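Long-range contacts in MxaA (PDB 4W4T), which releases the finished myxalamid chain through its terminal NADPH-binding reductase domain, the part held in this chain, probably by reducing it to a primary alcohol: residues A36-E41 / R230-R235; Y187-S192 / V224-V229; D319-Y324 / P396-S401. All coordinates share one frame; numbering follows the deposited sequence.

Contact 1 of 3, residues A36-E41 / R230-R235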
loop_
_atom_site.group_PDB
_atom_site.type_symbol
_atom_site.label_atom_id
_atom_site.label_comp_id
_atom_site.label_asym_id
_atom_site.label_seq_id
_atom_site.Cartn_x
_atom_site.Cartn_y
_atom_site.Cartn_z
ATOM N N ALA A 36 15.949 -11.826 -19.835
ATOM C CA ALA A 36 17.380 -11.953 -19.551
ATOM C C ALA A 36 18.200 -12.243 -20.810
ATOM O O ALA A 36 19.420 -12.288 -20.755
ATOM C CB ALA A 36 17.622 -13.040 -18.502
ATOM N N VAL A 37 17.529 -12.444 -21.943
ATOM C CA VAL A 37 18.234 -12.649 -23.204
ATOM C C VAL A 37 18.637 -11.303 -23.784
ATOM O O VAL A 37 17.792 -10.456 -24.043
ATOM C CB VAL A 37 17.373 -13.428 -24.207
ATOM C CG1 VAL A 37 18.056 -13.507 -25.564
ATOM C CG2 VAL A 37 17.085 -14.820 -23.662
ATOM N N LEU A 38 19.939 -11.104 -23.973
ATOM C CA LEU A 38 20.454 -9.827 -24.457
ATOM C C LEU A 38 20.425 -9.761 -25.989
ATOM O O LEU A 38 20.981 -10.640 -26.654
ATOM C CB LEU A 38 21.881 -9.606 -23.949
ATOM C CG LEU A 38 22.513 -8.244 -24.235
ATOM C CD1 LEU A 38 21.689 -7.126 -23.619
ATOM C CD2 LEU A 38 23.933 -8.209 -23.715
ATOM N N ASP A 39 19.774 -8.726 -26.522
ATOM C CA ASP A 39 19.663 -8.511 -27.969
ATOM C C ASP A 39 21.000 -8.744 -28.655
ATOM O O ASP A 39 22.039 -8.294 -28.167
ATOM C CB ASP A 39 19.185 -7.101 -28.272
ATOM C CG ASP A 39 17.796 -6.836 -27.755
ATOM O OD1 ASP A 39 17.031 -7.806 -27.552
ATOM O OD2 ASP A 39 17.464 -5.651 -27.546
ATOM N N ALA A 40 20.961 -9.442 -29.785
ATOM C CA ALA A 40 22.177 -9.869 -30.475
ATOM C C ALA A 40 23.079 -8.714 -30.880
ATOM O O ALA A 40 24.305 -8.864 -30.906
ATOM C CB ALA A 40 21.809 -10.698 -31.707
ATOM N N GLU A 41 22.489 -7.565 -31.187
ATOM C CA GLU A 41 23.276 -6.446 -31.692
ATOM C C GLU A 41 24.028 -5.728 -30.576
ATOM O O GLU A 41 24.962 -4.974 -30.845
ATOM C CB GLU A 41 22.399 -5.447 -32.448
ATOM C CG GLU A 41 21.442 -4.633 -31.592
ATOM C CD GLU A 41 20.077 -5.283 -31.433
ATOM O OE1 GLU A 41 19.966 -6.507 -31.666
ATOM O OE2 GLU A 41 19.113 -4.565 -31.068
ATOM N N ARG A 230 25.809 -9.594 -17.238
ATOM C CA ARG A 230 26.729 -10.726 -17.351
ATOM C C ARG A 230 26.904 -11.197 -18.803
ATOM O O ARG A 230 28.023 -11.491 -19.237
ATOM C CB ARG A 230 26.267 -11.873 -16.451
ATOM C CG ARG A 230 26.459 -11.533 -14.970
ATOM C CD ARG A 230 26.283 -12.712 -14.024
ATOM N NE ARG A 230 26.406 -12.221 -12.645
ATOM C CZ ARG A 230 27.568 -12.042 -12.025
ATOM N NH1 ARG A 230 28.704 -12.342 -12.651
ATOM N NH2 ARG A 230 27.604 -11.564 -10.787
ATOM N N GLU A 231 25.819 -11.258 -19.565
ATOM C CA GLU A 231 25.948 -11.644 -20.971
ATOM C C GLU A 231 26.787 -10.637 -21.755
ATOM O O GLU A 231 27.548 -11.020 -22.639
ATOM C CB GLU A 231 24.573 -11.803 -21.631
ATOM C CG GLU A 231 24.613 -12.067 -23.154
ATOM C CD GLU A 231 25.353 -13.354 -23.556
ATOM O OE1 GLU A 231 25.600 -14.216 -22.689
ATOM O OE2 GLU A 231 25.695 -13.500 -24.754
ATOM N N ALA A 232 26.636 -9.353 -21.446
ATOM C CA ALA A 232 27.445 -8.322 -22.084
ATOM C C ALA A 232 28.915 -8.560 -21.770
ATOM O O ALA A 232 29.770 -8.450 -22.645
ATOM C CB ALA A 232 27.024 -6.934 -21.632
ATOM N N SER A 233 29.191 -8.884 -20.513
ATOM C CA SER A 233 30.538 -9.190 -20.059
ATOM C C SER A 233 31.068 -10.386 -20.838
ATOM O O SER A 233 32.212 -10.374 -21.306
ATOM C CB SER A 233 30.545 -9.480 -18.546
ATOM O OG SER A 233 31.849 -9.717 -18.050
ATOM N N ARG A 234 30.223 -11.409 -20.982
ATOM C CA ARG A 234 30.604 -12.619 -21.695
ATOM C C ARG A 234 30.996 -12.245 -23.116
ATOM O O ARG A 234 31.936 -12.799 -23.676
ATOM C CB ARG A 234 29.469 -13.649 -21.718
ATOM C CG ARG A 234 29.935 -15.035 -22.145
ATOM C CD ARG A 234 28.796 -15.963 -22.528
ATOM N NE ARG A 234 28.032 -15.430 -23.647
ATOM C CZ ARG A 234 28.400 -15.526 -24.923
ATOM N NH1 ARG A 234 29.534 -16.140 -25.238
ATOM N NH2 ARG A 234 27.640 -15.003 -25.881
ATOM N N ARG A 235 30.283 -11.277 -23.677
ATOM C CA ARG A 235 30.525 -10.852 -25.057
ATOM C C ARG A 235 31.743 -9.937 -25.182
ATOM O O ARG A 235 32.118 -9.548 -26.291
ATOM C CB ARG A 235 29.282 -10.165 -25.615
ATOM C CG ARG A 235 28.095 -11.104 -25.783
ATOM C CD ARG A 235 26.881 -10.384 -26.335
ATOM N NE ARG A 235 25.707 -11.240 -26.276
ATOM C CZ ARG A 235 24.485 -10.866 -26.625
ATOM N NH1 ARG A 235 24.259 -9.634 -27.057
ATOM N NH2 ARG A 235 23.483 -11.728 -26.529
#

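Contact 2 of 3, residues Y187-S192 / V224-V229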
loop_
_atom_site.group_PDB
_atom_site.type_symbol
_atom_site.label_atom_id
_atom_site.label_comp_id
_atom_site.label_asym_id
_atom_site.label_seq_id
_atom_site.Cartn_x
_atom_site.Cartn_y
_atom_site.Cartn_z
ATOM N N TYR A 187 28.456 -1.580 -12.809
ATOM C CA TYR A 187 27.022 -1.787 -12.623
ATOM C C TYR A 187 26.669 -1.988 -11.153
ATOM O O TYR A 187 27.178 -2.901 -10.509
ATOM C CB TYR A 187 26.548 -2.985 -13.455
ATOM C CG TYR A 187 25.109 -3.318 -13.170
ATOM C CD1 TYR A 187 24.115 -2.364 -13.358
ATOM C CD2 TYR A 187 24.746 -4.559 -12.680
ATOM C CE1 TYR A 187 22.788 -2.645 -13.077
ATOM C CE2 TYR A 187 23.415 -4.855 -12.399
ATOM C CZ TYR A 187 22.446 -3.889 -12.599
ATOM O OH TYR A 187 21.126 -4.163 -12.304
ATOM N N VAL A 188 25.798 -1.132 -10.629
ATOM C CA VAL A 188 25.323 -1.290 -9.259
ATOM C C VAL A 188 24.094 -2.193 -9.232
ATOM O O VAL A 188 22.977 -1.796 -9.599
ATOM C CB VAL A 188 25.031 0.056 -8.600
ATOM C CG1 VAL A 188 24.676 -0.157 -7.119
ATOM C CG2 VAL A 188 26.280 0.972 -8.724
ATOM N N SER A 189 24.310 -3.430 -8.790
ATOM C CA SER A 189 23.241 -4.418 -8.673
ATOM C C SER A 189 22.652 -4.406 -7.266
ATOM O O SER A 189 22.250 -3.354 -6.768
ATOM C CB SER A 189 23.761 -5.814 -9.016
ATOM O OG SER A 189 22.723 -6.777 -8.942
ATOM N N THR A 190 22.603 -5.570 -6.621
ATOM C CA THR A 190 22.086 -5.634 -5.254
ATOM C C THR A 190 22.243 -7.048 -4.725
ATOM O O THR A 190 22.191 -7.996 -5.494
ATOM C CB THR A 190 20.598 -5.218 -5.177
ATOM O OG1 THR A 190 20.094 -5.451 -3.863
ATOM C CG2 THR A 190 19.756 -6.018 -6.167
ATOM N N VAL A 191 22.431 -7.205 -3.416
ATOM C CA VAL A 191 22.459 -8.554 -2.859
ATOM C C VAL A 191 21.092 -9.215 -3.002
ATOM O O VAL A 191 20.972 -10.434 -2.877
ATOM C CB VAL A 191 22.883 -8.570 -1.372
ATOM C CG1 VAL A 191 24.303 -8.043 -1.232
ATOM C CG2 VAL A 191 21.887 -7.779 -0.519
ATOM N N SER A 192 20.060 -8.424 -3.286
ATOM C CA SER A 192 18.719 -9.005 -3.453
ATOM C C SER A 192 18.545 -9.819 -4.740
ATOM O O SER A 192 17.466 -10.383 -4.975
ATOM C CB SER A 192 17.659 -7.910 -3.388
ATOM O OG SER A 192 17.632 -7.372 -2.086
ATOM N N VAL A 224 17.161 -10.127 -13.412
ATOM C CA VAL A 224 17.172 -10.051 -14.866
ATOM C C VAL A 224 18.227 -9.043 -15.359
ATOM O O VAL A 224 18.998 -9.330 -16.290
ATOM C CB VAL A 224 15.771 -9.675 -15.396
ATOM C CG1 VAL A 224 15.789 -9.497 -16.897
ATOM C CG2 VAL A 224 14.772 -10.754 -15.008
ATOM N N ALA A 225 18.255 -7.858 -14.750
ATOM C CA ALA A 225 19.241 -6.845 -15.132
ATOM C C ALA A 225 20.669 -7.387 -15.022
ATOM O O ALA A 225 21.487 -7.203 -15.936
ATOM C CB ALA A 225 19.082 -5.593 -14.277
ATOM N N GLU A 226 20.971 -8.075 -13.924
ATOM C CA GLU A 226 22.337 -8.565 -13.755
ATOM C C GLU A 226 22.653 -9.655 -14.773
ATOM O O GLU A 226 23.782 -9.737 -15.247
ATOM C CB GLU A 226 22.575 -9.076 -12.327
ATOM C CG GLU A 226 24.035 -8.919 -11.884
ATOM C CD GLU A 226 24.319 -9.668 -10.602
ATOM O OE1 GLU A 226 24.163 -9.070 -9.523
ATOM O OE2 GLU A 226 24.682 -10.855 -10.687
ATOM N N LYS A 227 21.665 -10.473 -15.130
ATOM C CA LYS A 227 21.852 -11.451 -16.216
ATOM C C LYS A 227 22.242 -10.764 -17.527
ATOM O O LYS A 227 23.146 -11.224 -18.235
ATOM C CB LYS A 227 20.591 -12.287 -16.427
ATOM C CG LYS A 227 20.250 -13.198 -15.254
ATOM C CD LYS A 227 21.187 -14.383 -15.184
ATOM C CE LYS A 227 20.732 -15.494 -16.109
ATOM N NZ LYS A 227 21.641 -16.673 -15.968
ATOM N N LEU A 228 21.576 -9.658 -17.840
ATOM C CA LEU A 228 21.876 -8.913 -19.065
ATOM C C LEU A 228 23.308 -8.410 -19.041
ATOM O O LEU A 228 24.026 -8.510 -20.036
ATOM C CB LEU A 228 20.919 -7.742 -19.249
ATOM C CG LEU A 228 19.478 -8.107 -19.602
ATOM C CD1 LEU A 228 18.642 -6.845 -19.731
ATOM C CD2 LEU A 228 19.426 -8.910 -20.895
ATOM N N VAL A 229 23.715 -7.892 -17.883
ATOM C CA VAL A 229 25.050 -7.333 -17.730
ATOM C C VAL A 229 26.100 -8.443 -17.831
ATOM O O VAL A 229 27.149 -8.272 -18.468
ATOM C CB VAL A 229 25.179 -6.572 -16.392
ATOM C CG1 VAL A 229 26.623 -6.175 -16.137
ATOM C CG2 VAL A 229 24.304 -5.333 -16.411
#

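Contact 3 of 3, residues D319-Y324 / P396-S401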
loop_
_atom_site.group_PDB
_atom_site.type_symbol
_atom_site.label_atom_id
_atom_site.label_comp_id
_atom_site.label_asym_id
_atom_site.label_seq_id
_atom_site.Cartn_x
_atom_site.Cartn_y
_atom_site.Cartn_z
ATOM N N ASP A 319 19.084 -8.059 19.108
ATOM C CA ASP A 319 19.059 -7.614 20.503
ATOM C C ASP A 319 20.167 -6.596 20.772
ATOM O O ASP A 319 20.023 -5.744 21.643
ATOM C CB ASP A 319 19.142 -8.798 21.495
ATOM C CG ASP A 319 20.392 -9.660 21.323
ATOM O OD1 ASP A 319 21.380 -9.224 20.702
ATOM O OD2 ASP A 319 20.392 -10.804 21.837
ATOM N N GLU A 320 21.254 -6.660 20.008
ATOM C CA GLU A 320 22.285 -5.621 20.098
ATOM C C GLU A 320 21.735 -4.291 19.571
ATOM O O GLU A 320 21.938 -3.231 20.172
ATOM C CB GLU A 320 23.547 -6.029 19.321
ATOM C CG GLU A 320 24.179 -7.329 19.795
ATOM C CD GLU A 320 25.397 -7.733 18.974
ATOM O OE1 GLU A 320 25.274 -7.922 17.736
ATOM O OE2 GLU A 320 26.481 -7.867 19.579
HETATM N N MSE A 321 21.022 -4.348 18.452
HETATM C CA MSE A 321 20.389 -3.150 17.917
HETATM C C MSE A 321 19.496 -2.490 18.958
HETATM O O MSE A 321 19.558 -1.289 19.155
HETATM C CB MSE A 321 19.570 -3.477 16.667
HETATM C CG MSE A 321 20.362 -3.602 15.408
HETATM SE SE MSE A 321 21.143 -1.865 14.885
HETATM C CE MSE A 321 19.571 -0.736 14.894
ATOM N N TRP A 322 18.652 -3.267 19.630
ATOM C CA TRP A 322 17.756 -2.649 20.592
ATOM C C TRP A 322 18.559 -2.098 21.769
ATOM O O TRP A 322 18.229 -1.030 22.283
ATOM C CB TRP A 322 16.679 -3.634 21.070
ATOM C CG TRP A 322 16.090 -4.492 19.972
ATOM C CD1 TRP A 322 15.806 -5.826 20.052
ATOM C CD2 TRP A 322 15.731 -4.084 18.642
ATOM N NE1 TRP A 322 15.284 -6.273 18.856
ATOM C CE2 TRP A 322 15.236 -5.228 17.974
ATOM C CE3 TRP A 322 15.773 -2.868 17.950
ATOM C CZ2 TRP A 322 14.790 -5.187 16.647
ATOM C CZ3 TRP A 322 15.334 -2.833 16.631
ATOM C CH2 TRP A 322 14.844 -3.983 15.998
ATOM N N ASN A 323 19.625 -2.790 22.168
ATOM C CA ASN A 323 20.505 -2.249 23.210
ATOM C C ASN A 323 21.024 -0.866 22.805
ATOM O O ASN A 323 21.042 0.053 23.616
ATOM C CB ASN A 323 21.693 -3.174 23.488
ATOM C CG ASN A 323 21.291 -4.480 24.166
ATOM O OD1 ASN A 323 20.223 -4.588 24.764
ATOM N ND2 ASN A 323 22.159 -5.474 24.075
ATOM N N TYR A 324 21.452 -0.727 21.545
ATOM C CA TYR A 324 22.050 0.536 21.101
ATOM C C TYR A 324 21.004 1.642 21.120
ATOM O O TYR A 324 21.303 2.793 21.430
ATOM C CB TYR A 324 22.658 0.409 19.690
ATOM C CG TYR A 324 23.756 -0.633 19.554
ATOM C CD1 TYR A 324 24.542 -0.993 20.647
ATOM C CD2 TYR A 324 23.990 -1.273 18.339
ATOM C CE1 TYR A 324 25.550 -1.940 20.528
ATOM C CE2 TYR A 324 24.997 -2.229 18.209
ATOM C CZ TYR A 324 25.768 -2.557 19.314
ATOM O OH TYR A 324 26.754 -3.508 19.202
ATOM N N PRO A 396 32.551 0.793 8.367
ATOM C CA PRO A 396 32.376 1.089 9.792
ATOM C C PRO A 396 31.654 -0.044 10.512
ATOM O O PRO A 396 30.819 -0.741 9.936
ATOM C CB PRO A 396 31.536 2.368 9.794
ATOM C CG PRO A 396 31.793 3.001 8.449
ATOM C CD PRO A 396 32.026 1.860 7.501
ATOM N N SER A 397 32.014 -0.246 11.775
ATOM C CA SER A 397 31.346 -1.211 12.628
ATOM C C SER A 397 29.982 -0.706 13.062
ATOM O O SER A 397 29.781 0.501 13.230
ATOM C CB SER A 397 32.182 -1.499 13.879
ATOM O OG SER A 397 33.507 -1.840 13.527
ATOM N N VAL A 398 29.049 -1.627 13.265
ATOM C CA VAL A 398 27.774 -1.253 13.856
ATOM C C VAL A 398 27.954 -1.328 15.370
ATOM O O VAL A 398 28.265 -2.388 15.918
ATOM C CB VAL A 398 26.629 -2.151 13.396
ATOM C CG1 VAL A 398 25.310 -1.728 14.073
ATOM C CG2 VAL A 398 26.484 -2.077 11.883
ATOM N N ASP A 399 27.813 -0.188 16.029
ATOM C CA ASP A 399 27.936 -0.133 17.478
ATOM C C ASP A 399 27.075 0.994 18.028
ATOM O O ASP A 399 26.399 1.683 17.270
ATOM C CB ASP A 399 29.409 0.037 17.902
ATOM C CG ASP A 399 30.093 1.223 17.234
ATOM O OD1 ASP A 399 29.420 2.225 16.892
ATOM O OD2 ASP A 399 31.329 1.156 17.060
ATOM N N ALA A 400 27.086 1.186 19.348
ATOM C CA ALA A 400 26.242 2.221 19.926
ATOM C C ALA A 400 26.549 3.605 19.327
ATOM O O ALA A 400 25.652 4.409 19.110
ATOM C CB ALA A 400 26.385 2.236 21.458
ATOM N N SER A 401 27.818 3.866 19.036
ATOM C CA SER A 401 28.205 5.149 18.465
ATOM C C SER A 401 27.590 5.394 17.080
ATOM O O SER A 401 27.060 6.481 16.828
ATOM C CB SER A 401 29.732 5.253 18.364
ATOM O OG SER A 401 30.108 6.550 17.931
HETATM O O HOH W 1 23.261 4.639 20.697
HETATM O O HOH W 2 29.760 -3.386 18.376
HETATM O O HOH W 3 26.972 -5.227 17.162
#

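Contact 1 of 3, residues A36-E41 / R230-R235
R235, just past the end of helix 217-234, holds two consecutive carbonyls of the loop that follows helix 28-35. Its NH2 donates to L38 O at 2.7 Å, and its NH1 donates to D39 O at 2.8 Å. Both oxygens lie close to the guanidinium plane, so the group meets the loop edge-on, yet the carbonyls are used differently: NH2 is moderately tilted from the carbonyl plane of L38, whereas NH1 stands above that of D39, 45° out of it. L38 also supplies the apolar half of the contact. With CG anti to the backbone N (chi1 -173°), its isobutyl group comes over one face of the same guanidinium, CD2 lying 3.6 Å from NH1 and displaced toward the rim. The same CD2 meets A232 CB at 3.9 Å, while L38 CB rests on the aliphatic CG of E231.

The second shell explains why R235 is turned this way. Bending at chi2 (61°), E231 carries its carboxylate round so that OE2 accepts from R235 NE at 2.7 Å on the anti side and from R234 NH2 on the syn side. R234 grips side-on, its NE bonding to the other oxygen, E231 OE1, at 2.9 Å. Held at NE by E231 and at both terminal nitrogens by the loop, the R235 guanidinium has its rotation fixed; NH1 additionally donates to I42 O. Two arginines on one carboxylate probably keep it ionised. Further out, L38 packs on L174 of helix 159-177 and on L228. The whole is an E231-R234-R235 salt-bridge network at a helix C-terminal end, where one arginine ties main-chain carbonyls of a remote loop to the outer helix layer of the Rossmann-type domain.

Contact 2 of 3, residues Y187-S192 / V224-V229
Y187 presents one face of its ring to V229, whose CG2 lies 4.0 Å from the ring centroid and only 17° off the normal, a CH-pi contact over the face. The tyrosine side chain, with CG anti to its own nitrogen (chi1 174°), extends from the strand along the helix, so its ring meets V229 and its far end E226 and A225, about one turn earlier. CE2, on the rim next to the hydroxyl-bearing carbon, touches CG of E226 at 4.1 Å, and at the far end the hydroxyl OH closes to 3.2 Å from A225 CB, a tight fit. On the opposite face the backbone N of S189 lies 4.0 Å above the ring plane, toward the rim.

Beside this apolar run lies a single polar link. S189 OG donates to E226 OE1 at 2.8 Å, using the anti lone pair of that oxygen, which points away from OE2. The extended chain of E226 carries the carboxylate past the ring to the serine, while OE2 forms salt bridges with R243 and R230; the buried charge is thus compensated on its other side. T190 OG1 accepts from S192 N, an ST turn just after the strand.

The Y187 hydroxyl also has a weak bond to K222 NZ, a residue of the NADPH site that also donates to V188 O. Strand 185-188 runs between parallel strands 145-148 and 239-248, and helix 217-234 forms the beta-alpha-beta crossover from it to 239-248, packed alongside helix 159-177, which V224, A225 and V229 touch.

Contact 3 of 3, residues D319-Y324 / P396-S401
The capped N-terminus of helix 400-412 meets helix 318-328 where the D399-A400 peptide lies over the ring of Y324. A400 N sits 3.5 Å above the ring plane near its centre, with D399 C beside it, so the aromatic face covers the peptide itself. Around this middle, Y324 CE2 approaches D399 CA at 3.7 Å, and Y324 CD1 touches the methyl CB of A400 at 3.8 Å. The tyrosine reaches across because CG is anti to its carbonyl carbon (chi1 -60°). The other ring face looks back on its own helix, where E320 O lies near the rim.

Water does the polar work between the segments. One molecule donates to both Y324 O, at 2.8 Å, and A400 O, at 2.9 Å, joining the two main chains. At the other end of the tyrosine, the hydroxyl OH lies 3.8 Å from V398 O, and two further waters fill in: one is bonded to Y324 OH and donates to V398 O, while the second lies 2.7 Å from Y324 OH, in the plane of the ring, and donates only weakly to V398 O.

V398 CG1 touches Y324 CE2 and the SE of M321, a selenomethionine, each at 4.2 Å; M321 and Y324 also rest on I403. V398 N donates to Q314 OE1, which fixes the loop before the cap. The CB of D399 points away from helix 318-328, and its OD1 caps the new helix, accepting from L402 N. An aspartate N-cap whose first peptide is covered by an aromatic ring thus joins two C-terminal helices, well away from the nucleotide site.

In the fold
Contacts 1 and 2 share helix 217-234 and lie with centres 13 Å apart, touching where A36 and L38 meet L228; contact 2 is nested inside the chain loop closed by contact 1. Contact 2 is wholly buried against the parallel sheet, so its polar atoms need compensating partners, and it adjoins the NADPH site. Contact 1, on the outer side of the same helix, is only partly buried and relies on direct arginine-carbonyl bonds. Contact 3 lies on the opposite side of the chain's centre. It joins two other helices, and there water bridges take the place of the direct polar bonds of the first two, while an aromatic face, as in contact 2, carries the packing.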